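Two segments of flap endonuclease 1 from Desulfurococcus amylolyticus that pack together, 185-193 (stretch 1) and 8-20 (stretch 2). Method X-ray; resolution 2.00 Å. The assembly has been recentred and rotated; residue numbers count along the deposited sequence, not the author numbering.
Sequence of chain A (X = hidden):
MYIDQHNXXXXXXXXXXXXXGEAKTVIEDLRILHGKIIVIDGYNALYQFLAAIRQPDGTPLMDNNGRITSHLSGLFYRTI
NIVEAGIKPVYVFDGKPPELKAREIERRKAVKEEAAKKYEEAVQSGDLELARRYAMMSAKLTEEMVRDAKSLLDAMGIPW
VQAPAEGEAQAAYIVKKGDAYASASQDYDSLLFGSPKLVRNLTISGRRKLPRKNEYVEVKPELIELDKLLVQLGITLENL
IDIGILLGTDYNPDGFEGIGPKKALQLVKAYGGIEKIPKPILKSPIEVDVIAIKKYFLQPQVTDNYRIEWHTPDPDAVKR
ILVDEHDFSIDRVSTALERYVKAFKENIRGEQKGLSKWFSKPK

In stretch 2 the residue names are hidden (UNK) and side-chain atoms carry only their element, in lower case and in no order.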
# COMPACT_ATOMS: atom_id res chain seq x y z
N SER A 185 4.17 2.54 0.59
CA SER A 185 2.76 2.16 0.71
C SER A 185 1.93 3.27 0.07
O SER A 185 2.44 4.37 -0.11
CB SER A 185 2.38 2.05 2.19
OG SER A 185 1.02 1.65 2.33
N GLN A 186 0.67 2.98 -0.24
CA GLN A 186 -0.27 4.03 -0.66
C GLN A 186 -0.89 4.74 0.53
O GLN A 186 -1.26 5.91 0.43
CB GLN A 186 -1.37 3.48 -1.58
CG GLN A 186 -0.88 3.07 -2.97
CD GLN A 186 0.02 4.10 -3.61
OE1 GLN A 186 1.23 3.92 -3.71
NE2 GLN A 186 -0.57 5.22 -4.03
N ASP A 187 -0.98 4.07 1.68
CA ASP A 187 -1.49 4.78 2.84
C ASP A 187 -0.36 5.42 3.64
O ASP A 187 0.84 5.24 3.35
CB ASP A 187 -2.43 3.92 3.69
CG ASP A 187 -1.76 2.69 4.25
OD1 ASP A 187 -0.58 2.77 4.64
OD2 ASP A 187 -2.44 1.64 4.30
N TYR A 188 -0.75 6.19 4.64
CA TYR A 188 0.16 7.04 5.37
C TYR A 188 0.46 6.49 6.76
O TYR A 188 1.09 7.16 7.59
CB TYR A 188 -0.46 8.45 5.46
CG TYR A 188 -0.53 9.13 4.10
CD1 TYR A 188 0.38 10.13 3.75
CD2 TYR A 188 -1.50 8.76 3.17
CE1 TYR A 188 0.32 10.74 2.48
CE2 TYR A 188 -1.57 9.36 1.93
CZ TYR A 188 -0.66 10.35 1.59
OH TYR A 188 -0.77 10.92 0.33
N ASP A 189 -0.01 5.26 7.01
CA ASP A 189 0.08 4.63 8.34
C ASP A 189 1.50 4.62 8.88
O ASP A 189 1.69 4.82 10.07
CB ASP A 189 -0.43 3.18 8.29
CG ASP A 189 -1.88 3.06 7.82
OD1 ASP A 189 -2.38 3.95 7.10
OD2 ASP A 189 -2.53 2.05 8.16
N SER A 190 2.48 4.35 8.02
CA SER A 190 3.87 4.26 8.44
C SER A 190 4.41 5.58 9.03
O SER A 190 5.24 5.55 9.93
CB SER A 190 4.78 3.69 7.34
OG SER A 190 4.97 4.61 6.26
N LEU A 191 3.92 6.72 8.53
CA LEU A 191 4.24 8.04 9.09
C LEU A 191 3.68 8.19 10.50
O LEU A 191 4.37 8.69 11.39
CB LEU A 191 3.72 9.17 8.20
CG LEU A 191 4.39 9.26 6.82
CD1 LEU A 191 3.67 10.28 5.94
CD2 LEU A 191 5.87 9.63 6.96
N LEU A 192 2.45 7.75 10.70
CA LEU A 192 1.81 7.79 12.02
C LEU A 192 2.59 6.95 13.01
O LEU A 192 2.71 7.32 14.18
CB LEU A 192 0.35 7.32 11.95
CG LEU A 192 -0.81 8.25 11.56
CD1 LEU A 192 -0.49 9.21 10.46
CD2 LEU A 192 -1.99 7.36 11.13
N PHE A 193 3.16 5.84 12.53
CA PHE A 193 4.02 4.95 13.32
C PHE A 193 5.48 5.41 13.38
O PHE A 193 6.36 4.69 13.87
CB PHE A 193 3.97 3.53 12.75
CG PHE A 193 2.69 2.78 13.05
CD1 PHE A 193 2.26 2.59 14.37
CD2 PHE A 193 1.94 2.24 12.00
CE1 PHE A 193 1.08 1.86 14.63
CE2 PHE A 193 0.77 1.51 12.25
CZ PHE A 193 0.34 1.32 13.56
N UNK A 8 -4.28 4.60 -6.98
CA UNK A 8 -4.49 3.22 -6.42
C UNK A 8 -5.62 3.25 -5.40
O UNK A 8 -6.43 4.19 -5.40
N UNK A 9 -5.67 2.24 -4.53
CA UNK A 9 -6.77 2.11 -3.56
C UNK A 9 -6.34 2.43 -2.11
O UNK A 9 -5.24 2.08 -1.70
c UNK A 9 -6.41 -0.41 -3.52
c UNK A 9 -8.26 0.57 -4.90
c UNK A 9 -7.44 0.71 -3.62
N UNK A 10 -7.21 3.11 -1.37
CA UNK A 10 -6.91 3.47 0.01
C UNK A 10 -7.35 2.34 0.93
O UNK A 10 -8.55 2.06 1.07
c UNK A 10 -7.62 4.77 0.42
o UNK A 10 -8.65 5.48 2.47
c UNK A 10 -7.63 4.98 1.94
o UNK A 10 -6.62 4.65 2.62
N UNK A 11 -6.37 1.69 1.56
CA UNK A 11 -6.63 0.55 2.45
C UNK A 11 -6.29 0.87 3.91
O UNK A 11 -6.20 -0.04 4.74
c UNK A 11 -8.27 -2.81 1.51
s UNK A 11 -7.90 -1.54 0.30
c UNK A 11 -5.84 -0.68 2.00
c UNK A 11 -6.16 -1.21 0.60
N UNK A 12 -6.10 2.15 4.22
CA UNK A 12 -5.64 2.52 5.55
C UNK A 12 -6.04 3.92 5.94
O UNK A 12 -7.23 4.25 5.97
N UNK A 13 -5.05 4.73 6.27
CA UNK A 13 -5.27 6.12 6.60
C UNK A 13 -4.80 6.95 5.40
O UNK A 13 -3.61 6.97 5.08
c UNK A 13 -4.62 8.01 8.17
c UNK A 13 -4.49 6.51 7.88
c UNK A 13 -4.97 5.68 9.08
N UNK A 14 -5.74 7.61 4.73
CA UNK A 14 -5.42 8.39 3.54
C UNK A 14 -5.40 9.89 3.89
O UNK A 14 -6.43 10.47 4.24
o UNK A 14 -6.99 8.74 0.20
c UNK A 14 -6.43 8.08 2.42
o UNK A 14 -5.07 9.47 0.97
c UNK A 14 -6.13 8.82 1.11
N UNK A 15 -4.22 10.50 3.80
CA UNK A 15 -4.02 11.92 4.13
C UNK A 15 -3.70 12.75 2.89
O UNK A 15 -3.31 13.91 2.99
c UNK A 15 -2.88 12.07 5.14
c UNK A 15 -1.77 11.59 7.33
c UNK A 15 -3.00 11.29 6.46
c UNK A 15 -4.28 11.65 7.20
N UNK A 16 -3.87 12.14 1.71
CA UNK A 16 -3.48 12.76 0.45
C UNK A 16 -3.79 14.25 0.33
O UNK A 16 -2.93 15.04 -0.04
n UNK A 16 -3.48 13.24 -4.93
c UNK A 16 -4.10 12.01 -0.74
c UNK A 16 -4.07 11.52 -3.21
c UNK A 16 -3.36 11.81 -4.53
c UNK A 16 -3.56 12.45 -2.10
N UNK A 17 -5.02 14.66 0.63
CA UNK A 17 -5.35 16.05 0.39
C UNK A 17 -5.04 17.03 1.52
O UNK A 17 -5.38 18.21 1.42
c UNK A 17 -6.76 16.24 -0.19
o UNK A 17 -7.82 15.41 1.76
o UNK A 17 -8.60 14.76 -0.21
c UNK A 17 -7.80 15.41 0.51
N UNK A 18 -4.40 16.56 2.60
CA UNK A 18 -3.84 17.49 3.58
C UNK A 18 -2.32 17.62 3.51
O UNK A 18 -1.74 18.45 4.20
c UNK A 18 -5.82 17.38 5.16
c UNK A 18 -4.31 17.26 5.05
c UNK A 18 -3.82 15.83 7.14
c UNK A 18 -3.79 15.92 5.59
N UNK A 19 -1.66 16.81 2.68
CA UNK A 19 -0.21 16.93 2.53
C UNK A 19 0.17 18.22 1.77
O UNK A 19 -0.18 18.35 0.60
c UNK A 19 0.44 14.21 3.92
c UNK A 19 0.43 15.72 1.80
c UNK A 19 1.95 15.89 1.74
c UNK A 19 0.02 14.38 2.45
N UNK A 20 0.88 19.15 2.42
CA UNK A 20 1.28 20.36 1.70
C UNK A 20 2.41 20.09 0.70
O UNK A 20 3.19 19.14 0.87
c UNK A 20 1.91 20.50 4.05
c UNK A 20 1.45 19.09 3.79
c UNK A 20 1.75 21.32 2.80

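Position 8 has no side-chain atoms, so it is glycine, G8. Its main chain lies near Q186, and an ideal CB would come 3.7 Å from Q186 CG, so a CB would meet no clash at Q186; the absence of side-chain atoms, not crowding, identifies the residue.

Position 9 carries three carbons, one bearing the other two: valine, V9. The side chain points away from stretch 1, and what reaches across is the backbone, with V9 O 4.1 Å from Q186 CB.

At position 10 two carbons end in two oxygens, one of them 4.4 Å from D187 CB. This is aspartate, D10. One oxygen, OD1, accepts a hydrogen bond from the backbone N of position 12 at 3.0 Å, holding the local backbone; OD2 is bonded elsewhere in the structure.

Position 11 has an unbranched chain of two carbons, a sulfur and a carbon, which is methionine, M11. The end of this flexible apolar chain, suited to a buried site, leads away from stretch 1, and the closest approach is through the backbone, M11 C lying 3.9 Å from D187 OD2.

Position 12 again lacks side-chain atoms, and its CA is 3.5 Å from D187 OD2. It is glycine, G12, and here the space matters: an ideal CB would sit 2.3 Å from D187 OD2 and 2.8 Å from D189 OD1, clashing with both.

Position 13 shows one carbon bearing two others, packed beside D189 and L192. It is valine, V13. CG2 lies 4.0 Å from L192 CD2, and CB is 3.4 Å from D189 OD1; the compact apolar fork fits this buried site while its backbone makes polar contacts.

Position 14 has two carbons ending in two oxygens, one of which is 3.6 Å from Y188 CE2: aspartate, D14. Although its CB points away, its end comes nearer, and OD1 accepts a hydrogen bond from the N of position 16 at 3.0 Å.

Position 15 has four carbons forked at the second; its CB lies over one face of the Y188 ring, 4.0 Å from the centroid, in a CH-pi contact, and a terminal carbon is 4.1 Å from L192 CD1. It is leucine, L15, a branched apolar chain suited to this buried place.

Position 16 is a row of four carbons ending in nitrogen, with its CA 3.3 Å from Y188 OH. It is lysine, K16, whose chain leads away, as suits an exposed amine.

Position 17, two carbons with two oxygens and no contact, is aspartate, D17, its charge suited to exposure. Position 18 has four carbons forked at the first, one arm two carbons long, out of reach: isoleucine, I18, apolar and buried. Position 19 has the same pattern, a side-chain carbon meeting Y188 CE1 at 3.7 Å; this is I19, its CG1 making an apolar contact. At position 20 three carbons close a ring onto N, also out of reach: proline, P20, whose ring restrains the backbone.

The contact turns on V13, whose N donates to D189 OD1 at 2.9 Å and whose O accepts from Y188 N at 3.0 Å. Around this pair of hydrogen bonds, Y188 and L192 pack against V13, L15 and I19.

Stretch 2 (8-20) GVDMGVDLKDIIP
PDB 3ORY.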